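Local coordinates for geranyltranstransferase (IspA) (Helicobacter pylori, PDB 3LLW), which probably acts as a magnesium-dependent prenyltransferase of the FPP/GGPP synthase family, joining isoprenoid diphosphates in terpenoid biosynthesis, at residues A[84-89]-A[129-134]; A[39-44]-A[125-130]; A[77-82]-A[136-141]; A[142-147]-A[200-205]; A[182-187]-A[251-256]. All coordinates share one frame; numbering follows the deposited sequence.

Interaction 1 of 5, residues A[84-89]-A[129-134]; sequences ECLHTY and TYSFEL. With SO4 (sulfate ion), chain F.
Cys85 and Ser131 face each other where helices 73-94 and 117-137 run antiparallel, 8.5 Å between segment axes and 178° between their directions. Small side chains permit this closeness. Cys85 carries SG anti to its carbonyl carbon (chi1 -71°), which brings the sulfur to the edge of the Tyr130 ring, SG to CD1 4.2 Å: a sulfur-aromatic contact 84° off the ring normal. The same sulfur lies 4.0 Å from Leu134 CD1. Ser131 sets OG 3.6 Å from Cys85 CB; the hydroxyl is bonded to Leu127 O and weakly to Ser82 O. Leu86, its CG anti to N, sends CD1 obliquely to Phe132 CE2 at 4.3 Å. His87 NE2 gives a weak bond, 3.5 Å and near the ring plane, to O1 of a sulfate probably from the crystallisation liquor, also held by Arg52. This buried antiparallel pair belongs to the all-helical prenyl synthase fold: Phe41 of helix 36-45 adjoins Cys85, Leu152 of helix 142-156 touches Leu86 and Phe132, and Phe132 stacks on Phe132 of the second subunit.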
# COMPACT_ATOMS: atom_id res chain seq x y z
N GLU A 84 -9.84 7.39 -3.47
CA GLU A 84 -11.05 6.97 -2.78
C GLU A 84 -10.81 5.63 -2.06
O GLU A 84 -11.20 5.49 -0.92
CB GLU A 84 -12.25 6.97 -3.74
CG GLU A 84 -13.65 6.73 -3.12
CD GLU A 84 -14.11 7.78 -2.09
OE1 GLU A 84 -13.55 8.91 -2.03
OE2 GLU A 84 -15.05 7.46 -1.32
N CYS A 85 -10.10 4.71 -2.71
CA CYS A 85 -9.72 3.42 -2.09
C CYS A 85 -8.86 3.55 -0.82
O CYS A 85 -9.13 2.87 0.18
CB CYS A 85 -9.02 2.51 -3.10
SG CYS A 85 -10.14 1.88 -4.34
N LEU A 86 -7.86 4.42 -0.87
CA LEU A 86 -7.03 4.72 0.30
C LEU A 86 -7.86 5.29 1.44
O LEU A 86 -7.68 4.89 2.58
CB LEU A 86 -5.89 5.68 -0.05
CG LEU A 86 -4.69 5.58 0.89
CD1 LEU A 86 -3.98 4.25 0.70
CD2 LEU A 86 -3.72 6.72 0.68
N HIS A 87 -8.77 6.21 1.12
CA HIS A 87 -9.66 6.76 2.13
C HIS A 87 -10.56 5.68 2.73
O HIS A 87 -10.78 5.66 3.94
CB HIS A 87 -10.51 7.89 1.54
CG HIS A 87 -11.60 8.37 2.47
ND1 HIS A 87 -11.34 8.95 3.69
CD2 HIS A 87 -12.95 8.35 2.35
CE1 HIS A 87 -12.47 9.25 4.29
NE2 HIS A 87 -13.47 8.90 3.49
N THR A 88 -11.08 4.79 1.89
CA THR A 88 -12.00 3.73 2.32
C THR A 88 -11.32 2.71 3.21
O THR A 88 -11.90 2.27 4.20
CB THR A 88 -12.61 3.01 1.10
OG1 THR A 88 -13.06 3.99 0.15
CG2 THR A 88 -13.78 2.13 1.51
N TYR A 89 -10.08 2.34 2.86
CA TYR A 89 -9.32 1.35 3.64
C TYR A 89 -9.08 1.87 5.05
O TYR A 89 -9.19 1.09 6.02
CB TYR A 89 -8.00 0.95 2.95
CG TYR A 89 -6.73 1.35 3.70
CD1 TYR A 89 -6.33 0.69 4.87
CD2 TYR A 89 -5.91 2.38 3.22
CE1 TYR A 89 -5.21 1.06 5.56
CE2 TYR A 89 -4.78 2.76 3.91
CZ TYR A 89 -4.42 2.08 5.06
OH TYR A 89 -3.31 2.44 5.74
N THR A 129 -3.15 -1.51 -0.83
CA THR A 129 -2.30 -1.94 -1.96
C THR A 129 -2.93 -1.65 -3.32
O THR A 129 -2.23 -1.22 -4.29
CB THR A 129 -1.95 -3.45 -1.86
OG1 THR A 129 -1.47 -3.73 -0.54
CG2 THR A 129 -0.86 -3.82 -2.84
N TYR A 130 -4.24 -1.83 -3.39
CA TYR A 130 -5.01 -1.57 -4.65
C TYR A 130 -4.91 -0.15 -5.21
O TYR A 130 -4.93 0.02 -6.42
CB TYR A 130 -6.47 -1.98 -4.54
CG TYR A 130 -7.18 -2.13 -5.86
CD1 TYR A 130 -8.30 -1.37 -6.16
CD2 TYR A 130 -6.71 -3.01 -6.83
CE1 TYR A 130 -8.96 -1.51 -7.38
CE2 TYR A 130 -7.34 -3.15 -8.06
CZ TYR A 130 -8.47 -2.38 -8.33
OH TYR A 130 -9.10 -2.51 -9.55
N SER A 131 -4.84 0.85 -4.32
CA SER A 131 -4.66 2.27 -4.70
C SER A 131 -3.41 2.48 -5.54
O SER A 131 -3.37 3.31 -6.42
CB SER A 131 -4.50 3.12 -3.44
OG SER A 131 -5.50 2.82 -2.50
N PHE A 132 -2.38 1.70 -5.24
CA PHE A 132 -1.12 1.80 -5.94
C PHE A 132 -1.13 1.02 -7.24
O PHE A 132 -0.49 1.45 -8.23
CB PHE A 132 0.03 1.48 -4.97
CG PHE A 132 0.02 2.38 -3.75
CD1 PHE A 132 0.47 3.69 -3.84
CD2 PHE A 132 -0.52 1.94 -2.52
CE1 PHE A 132 0.43 4.55 -2.74
CE2 PHE A 132 -0.57 2.80 -1.41
CZ PHE A 132 -0.07 4.11 -1.51
N GLU A 133 -1.90 -0.07 -7.28
CA GLU A 133 -2.13 -0.82 -8.51
C GLU A 133 -2.94 0.00 -9.50
O GLU A 133 -2.57 0.07 -10.67
CB GLU A 133 -2.81 -2.16 -8.26
CG GLU A 133 -2.85 -3.07 -9.51
CD GLU A 133 -3.40 -4.48 -9.24
OE1 GLU A 133 -4.06 -4.70 -8.19
OE2 GLU A 133 -3.17 -5.36 -10.10
N LEU A 134 -4.00 0.65 -9.02
CA LEU A 134 -4.81 1.54 -9.86
C LEU A 134 -3.97 2.66 -10.45
O LEU A 134 -4.01 2.90 -11.66
CB LEU A 134 -5.98 2.15 -9.07
CG LEU A 134 -7.25 1.32 -8.81
CD1 LEU A 134 -8.12 2.04 -7.81
CD2 LEU A 134 -8.04 1.01 -10.11
S SO4 F . -16.39 11.71 2.83
O1 SO4 F . -16.66 10.31 3.20
O2 SO4 F . -15.33 12.26 3.68
O3 SO4 F . -16.00 11.83 1.42
O4 SO4 F . -17.60 12.49 3.07

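Interaction 2 of 5, residues A[39-44]-A[125-130]; sequences AFFEMV and DALNTY
Segments 39-44 and 125-130 cross steeply, at -77°, with their axes 10.3 Å apart at closest approach and Phe40 nearest Leu127 along the backbones. Long side chains bridge that separation. Phe40, its CG anti to N (chi1 178°), extends its ring so that the CZ tip stands over one face of Tyr130, 3.5 Å from Tyr130 CG and displaced toward the rim. The planes meet at 81° with centroids 5.1 Å apart, a T-shaped pair in which Phe40 supplies the edge and Tyr130 the face. Another part of the Phe40 edge rests on Ala126, CE1 to CB 3.7 Å. Leu127, with CG anti to its carbonyl carbon, crosses Phe40 obliquely and puts CD2 3.8 Å from Phe40 CE1. The same CD2 also lies 4.0 Å from Val44 CG2, the two side chains sliding past each other in opposite directions. Phe41 approaches Leu127 and Tyr130 more loosely, while Val44 CB sits over the centre of the Phe41 ring. The contact is thus apolar and aromatic, joining helix 36-45 to helix 117-137; the phenol oxygen of Tyr130 is satisfied by His25, so the buried ring can serve as a packing face without leaving its hydroxyl unpartnered.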
# COMPACT_ATOMS: atom_id res chain seq x y z
N ALA A 39 -16.95 -8.65 -1.12
CA ALA A 39 -16.50 -7.94 0.07
C ALA A 39 -15.38 -6.91 -0.21
O ALA A 39 -15.24 -5.95 0.54
CB ALA A 39 -16.04 -8.91 1.10
N PHE A 40 -14.60 -7.13 -1.27
CA PHE A 40 -13.50 -6.24 -1.65
C PHE A 40 -13.91 -4.78 -1.86
O PHE A 40 -13.34 -3.89 -1.24
CB PHE A 40 -12.75 -6.77 -2.89
CG PHE A 40 -11.62 -5.88 -3.35
CD1 PHE A 40 -10.53 -5.60 -2.50
CD2 PHE A 40 -11.63 -5.32 -4.62
CE1 PHE A 40 -9.49 -4.79 -2.93
CE2 PHE A 40 -10.59 -4.50 -5.06
CZ PHE A 40 -9.52 -4.23 -4.22
N PHE A 41 -14.90 -4.54 -2.71
CA PHE A 41 -15.27 -3.19 -3.10
C PHE A 41 -16.52 -2.66 -2.39
O PHE A 41 -16.87 -1.49 -2.52
CB PHE A 41 -15.45 -3.12 -4.62
CG PHE A 41 -14.85 -1.89 -5.25
CD1 PHE A 41 -13.47 -1.66 -5.20
CD2 PHE A 41 -15.66 -0.98 -5.93
CE1 PHE A 41 -12.90 -0.52 -5.80
CE2 PHE A 41 -15.11 0.16 -6.53
CZ PHE A 41 -13.72 0.39 -6.47
N GLU A 42 -17.17 -3.54 -1.63
CA GLU A 42 -18.43 -3.25 -0.96
C GLU A 42 -18.46 -1.92 -0.19
O GLU A 42 -19.40 -1.14 -0.35
CB GLU A 42 -18.77 -4.41 -0.01
CG GLU A 42 -20.22 -4.46 0.40
CD GLU A 42 -20.58 -5.71 1.19
OE1 GLU A 42 -20.02 -6.80 0.90
OE2 GLU A 42 -21.43 -5.61 2.10
N MET A 43 -17.44 -1.67 0.64
CA MET A 43 -17.37 -0.43 1.42
C MET A 43 -17.00 0.79 0.55
O MET A 43 -17.23 1.94 0.96
CB MET A 43 -16.40 -0.56 2.60
CG MET A 43 -16.74 -1.67 3.59
SD MET A 43 -18.44 -1.68 4.19
CE MET A 43 -19.07 -3.18 3.53
N VAL A 44 -16.45 0.57 -0.63
CA VAL A 44 -16.20 1.68 -1.56
C VAL A 44 -17.52 2.07 -2.21
O VAL A 44 -17.83 3.25 -2.37
CB VAL A 44 -15.15 1.34 -2.66
CG1 VAL A 44 -14.71 2.61 -3.43
CG2 VAL A 44 -13.95 0.65 -2.07
N ASP A 125 -6.33 -3.94 3.96
CA ASP A 125 -4.98 -4.17 3.45
C ASP A 125 -4.91 -4.19 1.93
O ASP A 125 -4.04 -3.57 1.33
CB ASP A 125 -4.41 -5.48 4.00
CG ASP A 125 -3.95 -5.36 5.43
OD1 ASP A 125 -3.99 -4.24 5.99
OD2 ASP A 125 -3.55 -6.40 6.01
N ALA A 126 -5.85 -4.92 1.32
CA ALA A 126 -5.97 -4.99 -0.13
C ALA A 126 -6.33 -3.66 -0.77
O ALA A 126 -5.77 -3.30 -1.85
CB ALA A 126 -6.94 -6.05 -0.55
N LEU A 127 -7.25 -2.93 -0.14
CA LEU A 127 -7.60 -1.61 -0.67
C LEU A 127 -6.46 -0.58 -0.61
O LEU A 127 -6.34 0.28 -1.49
CB LEU A 127 -8.87 -1.08 -0.04
CG LEU A 127 -10.17 -1.66 -0.61
CD1 LEU A 127 -11.32 -1.27 0.28
CD2 LEU A 127 -10.42 -1.21 -2.06
N ASN A 128 -5.65 -0.67 0.44
CA ASN A 128 -4.40 0.07 0.57
C ASN A 128 -3.46 -0.23 -0.60
O ASN A 128 -3.02 0.69 -1.25
CB ASN A 128 -3.74 -0.31 1.89
CG ASN A 128 -2.48 0.48 2.20
OD1 ASN A 128 -2.01 1.35 1.43
ND2 ASN A 128 -1.90 0.16 3.34
N THR A 129 -3.15 -1.51 -0.83
CA THR A 129 -2.30 -1.94 -1.96
C THR A 129 -2.93 -1.65 -3.32
O THR A 129 -2.23 -1.22 -4.29
CB THR A 129 -1.95 -3.45 -1.86
OG1 THR A 129 -1.47 -3.73 -0.54
CG2 THR A 129 -0.86 -3.82 -2.84
N TYR A 130 -4.24 -1.83 -3.39
CA TYR A 130 -5.01 -1.57 -4.65
C TYR A 130 -4.91 -0.15 -5.21
O TYR A 130 -4.93 0.02 -6.42
CB TYR A 130 -6.47 -1.98 -4.54
CG TYR A 130 -7.18 -2.13 -5.86
CD1 TYR A 130 -8.30 -1.37 -6.16
CD2 TYR A 130 -6.71 -3.01 -6.83
CE1 TYR A 130 -8.96 -1.51 -7.38
CE2 TYR A 130 -7.34 -3.15 -8.06
CZ TYR A 130 -8.47 -2.38 -8.33
OH TYR A 130 -9.10 -2.51 -9.55

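Interaction 3 of 5, residues A[77-82]-A[136-141]; sequences FKIALS and SNALLE
Ile79 O is the best-held polar atom: within its own segment it takes one good bond and one weak one, both from Ser82. Ser82 OG donates at 2.6 Å, in the carbonyl plane and on a lone pair, while Ser82 N adds the weak bond at 3.1 Å. The contact joins helix 73-94 to the connection between helices 117-137 and 142-156 in the all-helical prenyl synthase fold. Ile79 has CG1 anti to its carbonyl carbon (chi1 -61°), placing CG1 4.0 Å from Ala138 CB. Its CD1 continues outward to meet Leu140 CD1 tip to tip at 3.7 Å. Lys78 is extended beyond CG, and its CD lies 4.0 Å from Ala138 CA. Lys78 NZ comes to 3.6 Å from Asn137 O. Leu139 centres an inverse gamma turn between Ala138 and Leu140. Glu75 accepts from Leu139 N, linking helix 73-94 to this turn. Apolar tips thus meet on the Ile79 side, while the Lys78 chain lies across Ala138 and its ammonium pairs with Glu75, outside the two segments.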
# COMPACT_ATOMS: atom_id res chain seq x y z
N PHE A 77 -10.04 9.02 -13.88
CA PHE A 77 -10.98 8.39 -12.97
C PHE A 77 -10.27 7.31 -12.14
O PHE A 77 -10.49 7.22 -10.95
CB PHE A 77 -12.17 7.82 -13.73
CG PHE A 77 -13.18 8.85 -14.17
CD1 PHE A 77 -13.09 10.18 -13.76
CD2 PHE A 77 -14.27 8.46 -14.95
CE1 PHE A 77 -14.03 11.11 -14.16
CE2 PHE A 77 -15.23 9.39 -15.34
CZ PHE A 77 -15.12 10.72 -14.94
N LYS A 78 -9.39 6.53 -12.78
CA LYS A 78 -8.55 5.55 -12.09
C LYS A 78 -7.76 6.19 -10.93
O LYS A 78 -7.84 5.72 -9.80
CB LYS A 78 -7.57 4.91 -13.07
CG LYS A 78 -8.15 3.78 -13.89
CD LYS A 78 -7.14 3.39 -14.95
CE LYS A 78 -7.70 2.40 -15.96
NZ LYS A 78 -6.71 2.15 -17.06
N ILE A 79 -7.05 7.28 -11.24
CA ILE A 79 -6.35 8.08 -10.24
C ILE A 79 -7.24 8.60 -9.12
O ILE A 79 -6.90 8.49 -7.93
CB ILE A 79 -5.64 9.26 -10.89
CG1 ILE A 79 -4.60 8.73 -11.91
CG2 ILE A 79 -5.03 10.15 -9.82
CD1 ILE A 79 -4.02 9.78 -12.84
N ALA A 80 -8.39 9.16 -9.49
CA ALA A 80 -9.37 9.63 -8.53
C ALA A 80 -9.86 8.47 -7.64
O ALA A 80 -10.05 8.65 -6.44
CB ALA A 80 -10.55 10.28 -9.26
N LEU A 81 -10.04 7.30 -8.26
CA LEU A 81 -10.48 6.08 -7.58
C LEU A 81 -9.40 5.56 -6.62
O LEU A 81 -9.73 5.01 -5.56
CB LEU A 81 -10.87 5.00 -8.60
CG LEU A 81 -11.53 3.71 -8.06
CD1 LEU A 81 -12.64 4.02 -7.08
CD2 LEU A 81 -12.03 2.80 -9.17
N SER A 82 -8.13 5.77 -6.95
CA SER A 82 -7.05 5.33 -6.06
C SER A 82 -7.07 6.09 -4.75
O SER A 82 -6.83 5.51 -3.69
CB SER A 82 -5.69 5.49 -6.71
OG SER A 82 -5.31 6.84 -6.69
N SER A 136 -0.60 2.95 -10.78
CA SER A 136 0.44 2.43 -11.66
C SER A 136 -0.07 1.89 -13.00
O SER A 136 0.67 1.87 -13.99
CB SER A 136 1.31 1.39 -10.94
OG SER A 136 0.54 0.26 -10.55
N ASN A 137 -1.34 1.49 -13.03
CA ASN A 137 -1.97 1.07 -14.29
C ASN A 137 -2.71 2.17 -15.09
O ASN A 137 -3.21 1.91 -16.19
CB ASN A 137 -2.87 -0.14 -14.05
CG ASN A 137 -2.07 -1.42 -13.90
OD1 ASN A 137 -1.66 -2.03 -14.89
ND2 ASN A 137 -1.82 -1.83 -12.66
N ALA A 138 -2.78 3.38 -14.54
CA ALA A 138 -3.31 4.53 -15.27
C ALA A 138 -2.35 4.96 -16.38
O ALA A 138 -1.15 5.08 -16.15
CB ALA A 138 -3.58 5.70 -14.31
N LEU A 139 -2.88 5.18 -17.58
CA LEU A 139 -2.06 5.42 -18.77
C LEU A 139 -1.70 6.88 -19.01
O LEU A 139 -2.20 7.50 -19.96
CB LEU A 139 -2.76 4.85 -20.02
CG LEU A 139 -3.20 3.40 -20.07
CD1 LEU A 139 -3.87 3.14 -21.41
CD2 LEU A 139 -2.04 2.42 -19.84
N LEU A 140 -0.86 7.44 -18.14
CA LEU A 140 -0.27 8.75 -18.39
C LEU A 140 1.24 8.55 -18.49
O LEU A 140 1.72 7.42 -18.42
CB LEU A 140 -0.62 9.75 -17.27
CG LEU A 140 -2.05 9.89 -16.73
CD1 LEU A 140 -2.14 11.07 -15.75
CD2 LEU A 140 -3.11 10.04 -17.83
N GLU A 141 1.99 9.64 -18.68
CA GLU A 141 3.44 9.57 -18.83
C GLU A 141 4.05 9.02 -17.57
O GLU A 141 3.62 9.36 -16.47
CB GLU A 141 4.04 10.94 -19.14
CG GLU A 141 3.86 11.37 -20.59
CD GLU A 141 4.15 12.85 -20.78
OE1 GLU A 141 3.29 13.69 -20.43
OE2 GLU A 141 5.25 13.18 -21.29

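Interaction 4 of 5, residues A[142-147]-A[200-205]; sequences SHIIVE and GLVASG
An antiparallel helix pair of the all-alpha prenyl synthase fold meets here, the first turns of helix 142-156 lying beside the C-terminal end of helix 178-204. The segment axes run at 169° and approach to 9.3 Å, with Ile144 and Ala203 nearest along the backbones. Ile144 and Val202 carry the contact in nearly equal shares. Ile144 CG2, anti to N, presses on the other helix's backbone, 3.7 Å from Val202 O and 4.0 Å from Ala203 CA, while CG1 takes the position anti to the carbonyl carbon (chi1 -71°). Val202 replies with CG1, also anti to N, which lies 4.2 Å from Ile144 CG2 and 3.9 Å from Glu147 CB. Glu147 meets the valine through that CB; beyond it the chain bends at chi2. Outside the pair, Phe212 of helix 209-236 and Leu148 also touch Val202, and Phe56 of helix 51-63 touches Ala203. Ser204 OG donates to Leu201 O at 2.6 Å, on a lone pair in the carbonyl plane, within the last helical turn. The chain leaves the helix at Gly205, which has positive phi; its CA lies 4.1 Å from Ile144 CD1.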
# COMPACT_ATOMS: atom_id res chain seq x y z
N SER A 142 5.06 8.16 -17.74
CA SER A 142 5.64 7.42 -16.63
C SER A 142 6.08 8.31 -15.48
O SER A 142 5.81 8.00 -14.32
CB SER A 142 6.76 6.48 -17.11
OG SER A 142 7.81 7.20 -17.72
N HIS A 143 6.68 9.45 -15.80
CA HIS A 143 7.15 10.38 -14.77
C HIS A 143 6.01 11.00 -13.97
O HIS A 143 6.18 11.31 -12.79
CB HIS A 143 8.10 11.45 -15.34
CG HIS A 143 7.42 12.48 -16.18
ND1 HIS A 143 7.17 12.31 -17.52
CD2 HIS A 143 6.95 13.72 -15.86
CE1 HIS A 143 6.57 13.39 -17.99
NE2 HIS A 143 6.42 14.26 -17.01
N ILE A 144 4.84 11.15 -14.60
CA ILE A 144 3.66 11.66 -13.90
C ILE A 144 3.12 10.61 -12.92
O ILE A 144 2.80 10.94 -11.77
CB ILE A 144 2.56 12.17 -14.88
CG1 ILE A 144 3.00 13.50 -15.54
CG2 ILE A 144 1.19 12.34 -14.17
CD1 ILE A 144 2.13 13.94 -16.72
N ILE A 145 3.05 9.34 -13.36
CA ILE A 145 2.59 8.24 -12.48
C ILE A 145 3.51 8.07 -11.26
O ILE A 145 3.02 7.86 -10.13
CB ILE A 145 2.41 6.89 -13.25
CG1 ILE A 145 1.45 7.06 -14.43
CG2 ILE A 145 1.91 5.78 -12.34
CD1 ILE A 145 0.14 7.74 -14.10
N VAL A 146 4.82 8.21 -11.47
CA VAL A 146 5.78 8.11 -10.37
C VAL A 146 5.55 9.20 -9.32
O VAL A 146 5.40 8.87 -8.14
CB VAL A 146 7.24 8.07 -10.86
CG1 VAL A 146 8.22 8.38 -9.72
CG2 VAL A 146 7.53 6.69 -11.42
N GLU A 147 5.48 10.45 -9.76
CA GLU A 147 5.12 11.58 -8.87
C GLU A 147 3.81 11.41 -8.09
O GLU A 147 3.75 11.75 -6.93
CB GLU A 147 5.11 12.89 -9.64
CG GLU A 147 6.43 13.63 -9.57
CD GLU A 147 7.03 13.86 -10.95
OE1 GLU A 147 6.42 14.60 -11.75
OE2 GLU A 147 8.12 13.30 -11.22
N GLY A 200 -4.07 16.51 -8.42
CA GLY A 200 -4.74 17.20 -9.55
C GLY A 200 -3.79 18.01 -10.45
O GLY A 200 -3.91 17.98 -11.68
N LEU A 201 -2.86 18.75 -9.84
CA LEU A 201 -1.88 19.56 -10.63
C LEU A 201 -0.92 18.66 -11.40
O LEU A 201 -0.80 18.77 -12.62
CB LEU A 201 -1.09 20.54 -9.74
CG LEU A 201 -0.00 21.40 -10.43
CD1 LEU A 201 -0.56 22.23 -11.59
CD2 LEU A 201 0.67 22.32 -9.44
N VAL A 202 -0.26 17.76 -10.68
CA VAL A 202 0.63 16.75 -11.24
C VAL A 202 0.00 15.98 -12.42
O VAL A 202 0.59 15.93 -13.51
CB VAL A 202 1.13 15.79 -10.12
CG1 VAL A 202 1.77 14.52 -10.68
CG2 VAL A 202 2.12 16.51 -9.23
N ALA A 203 -1.20 15.43 -12.21
CA ALA A 203 -1.92 14.69 -13.26
C ALA A 203 -2.28 15.52 -14.50
O ALA A 203 -2.37 14.97 -15.59
CB ALA A 203 -3.18 14.03 -12.70
N SER A 204 -2.47 16.83 -14.34
CA SER A 204 -2.77 17.71 -15.48
C SER A 204 -1.59 17.93 -16.43
O SER A 204 -1.78 18.32 -17.57
CB SER A 204 -3.31 19.07 -15.00
OG SER A 204 -2.27 19.87 -14.49
N GLY A 205 -0.38 17.66 -15.94
CA GLY A 205 0.82 17.79 -16.77
C GLY A 205 1.49 19.15 -16.78
O GLY A 205 2.63 19.27 -17.23

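Interaction 5 of 5, residues A[182-187]-A[251-256]; sequences TFLHEH and AKNSFV
Beside the first aspartate-rich motif of the family (DDxxxxD) lies the chain that resumes after unmodelled residues 238-250: the Lys252 side chain is about 6 Å from that of Asp100 and about 7 Å from that of Asp94, both Mg(2+) ligands, though no metal is bound in this chain. His185 makes the one hydrogen bond between the segments. Its CG is anti to the carbonyl carbon (chi1 -70°), and NE2 donates to Asn253 O at 2.9 Å. The bond is bent, 139° at the hydrogen, with the acceptor near the imidazole plane. The ring tip also meets Phe255, CD2 to CE2 3.7 Å, the planes oblique at 38°. Leu184 crosses Asn253 at about a right angle, CD2 to OD1 3.8 Å, while Asn253 ND2 bonds to Phe171 O. Asn253 is the centre of an inverse gamma turn, and its carbonyl points to the histidine. Lys252 NZ, poorly ordered, is 5.1 Å from His185 NE2 and would probably disfavour a protonated imidazole. Ser254 N-caps helix 255-259 through a weak bond from Val256 N. Helix 209-236 places Gln227 on His185 and binds Phe255 N through Asp231, and helix 161-170 brings Asp168 against Leu184 and Asn253.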
# COMPACT_ATOMS: atom_id res chain seq x y z
N THR A 182 -4.17 20.19 16.63
CA THR A 182 -3.99 20.67 15.26
C THR A 182 -3.10 19.70 14.49
O THR A 182 -3.33 19.44 13.31
CB THR A 182 -3.38 22.11 15.23
OG1 THR A 182 -4.13 22.98 16.09
CG2 THR A 182 -3.44 22.69 13.85
N PHE A 183 -2.08 19.16 15.16
CA PHE A 183 -1.18 18.18 14.59
C PHE A 183 -1.92 16.88 14.27
O PHE A 183 -1.71 16.29 13.22
CB PHE A 183 -0.04 17.91 15.58
CG PHE A 183 1.03 17.01 15.06
CD1 PHE A 183 0.91 15.62 15.16
CD2 PHE A 183 2.18 17.54 14.51
CE1 PHE A 183 1.91 14.77 14.67
CE2 PHE A 183 3.20 16.70 14.03
CZ PHE A 183 3.06 15.32 14.11
N LEU A 184 -2.74 16.41 15.19
CA LEU A 184 -3.48 15.19 14.95
C LEU A 184 -4.32 15.36 13.69
O LEU A 184 -4.25 14.52 12.78
CB LEU A 184 -4.28 14.78 16.20
CG LEU A 184 -5.65 14.10 16.28
CD1 LEU A 184 -5.97 13.15 15.16
CD2 LEU A 184 -5.69 13.34 17.61
N HIS A 185 -5.06 16.45 13.60
CA HIS A 185 -5.99 16.63 12.49
C HIS A 185 -5.33 17.02 11.17
O HIS A 185 -5.85 16.66 10.11
CB HIS A 185 -7.13 17.59 12.86
CG HIS A 185 -8.08 17.01 13.85
ND1 HIS A 185 -8.60 15.74 13.73
CD2 HIS A 185 -8.62 17.54 14.98
CE1 HIS A 185 -9.41 15.50 14.75
NE2 HIS A 185 -9.44 16.57 15.52
N GLU A 186 -4.20 17.72 11.23
CA GLU A 186 -3.41 18.01 10.03
C GLU A 186 -3.07 16.68 9.38
O GLU A 186 -3.21 16.52 8.18
CB GLU A 186 -2.12 18.78 10.36
CG GLU A 186 -1.32 19.27 9.14
CD GLU A 186 0.13 19.68 9.46
OE1 GLU A 186 0.82 20.17 8.54
OE2 GLU A 186 0.58 19.52 10.63
N HIS A 187 -2.67 15.70 10.21
CA HIS A 187 -2.22 14.39 9.74
C HIS A 187 -3.37 13.40 9.42
O HIS A 187 -3.38 12.82 8.35
CB HIS A 187 -1.16 13.80 10.70
CG HIS A 187 0.14 14.56 10.68
ND1 HIS A 187 0.30 15.79 11.28
CD2 HIS A 187 1.33 14.27 10.11
CE1 HIS A 187 1.53 16.22 11.08
NE2 HIS A 187 2.18 15.31 10.38
N ALA A 251 -16.31 13.52 23.93
CA ALA A 251 -15.71 12.20 24.07
C ALA A 251 -14.49 12.00 23.14
O ALA A 251 -13.49 11.41 23.54
CB ALA A 251 -16.75 11.10 23.83
N LYS A 252 -14.60 12.52 21.91
CA LYS A 252 -13.57 12.40 20.88
C LYS A 252 -12.50 13.51 21.03
O LYS A 252 -12.65 14.42 21.85
CB LYS A 252 -14.24 12.47 19.50
CG LYS A 252 -13.50 11.76 18.37
CD LYS A 252 -14.27 11.88 17.05
CE LYS A 252 -13.43 11.39 15.87
NZ LYS A 252 -12.40 12.39 15.44
N ASN A 253 -11.41 13.41 20.26
CA ASN A 253 -10.40 14.47 20.16
C ASN A 253 -10.88 15.55 19.21
O ASN A 253 -10.59 15.51 18.02
CB ASN A 253 -9.09 13.93 19.59
CG ASN A 253 -8.40 12.95 20.50
OD1 ASN A 253 -8.09 11.83 20.07
ND2 ASN A 253 -8.10 13.35 21.73
N SER A 254 -11.63 16.51 19.73
CA SER A 254 -12.27 17.47 18.87
C SER A 254 -12.12 18.91 19.36
O SER A 254 -11.84 19.16 20.53
CB SER A 254 -13.74 17.08 18.65
OG SER A 254 -14.63 17.98 19.27
N PHE A 255 -12.29 19.86 18.44
CA PHE A 255 -12.18 21.27 18.77
C PHE A 255 -13.35 21.79 19.61
O PHE A 255 -13.21 22.79 20.30
CB PHE A 255 -12.03 22.10 17.51
CG PHE A 255 -10.65 22.05 16.94
CD1 PHE A 255 -9.64 22.85 17.47
CD2 PHE A 255 -10.35 21.19 15.89
CE1 PHE A 255 -8.36 22.79 16.95
CE2 PHE A 255 -9.07 21.15 15.37
CZ PHE A 255 -8.08 21.94 15.90
N VAL A 256 -14.48 21.10 19.57
CA VAL A 256 -15.59 21.43 20.46
C VAL A 256 -15.23 21.12 21.92
O VAL A 256 -15.62 21.84 22.83
CB VAL A 256 -16.92 20.75 20.00
CG1 VAL A 256 -18.08 21.12 20.94
CG2 VAL A 256 -17.26 21.15 18.54

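Interactions 1 and 2 are wholly buried, whereas interactions 3, 4 and 5 are partly buried. Helix 117-137 serves the first three: interactions 1 and 2 share Thr129 and Tyr130, and interactions 1 and 3 join it to helix 73-94 at two levels, their centres 11 Å apart. Interaction 4 touches interaction 3, where Leu140 and Ile145 meet, and lies about 31 Å between centres from interaction 5, although both use helix 178-204. Chemistry follows place: sulfur and aromatic groups in the core, aliphatic tips beside the stems of charged side chains in interactions 3 and 4, and in interaction 5, near the metal ligands, the only hydrogen bond that joins the two segments of a single interaction.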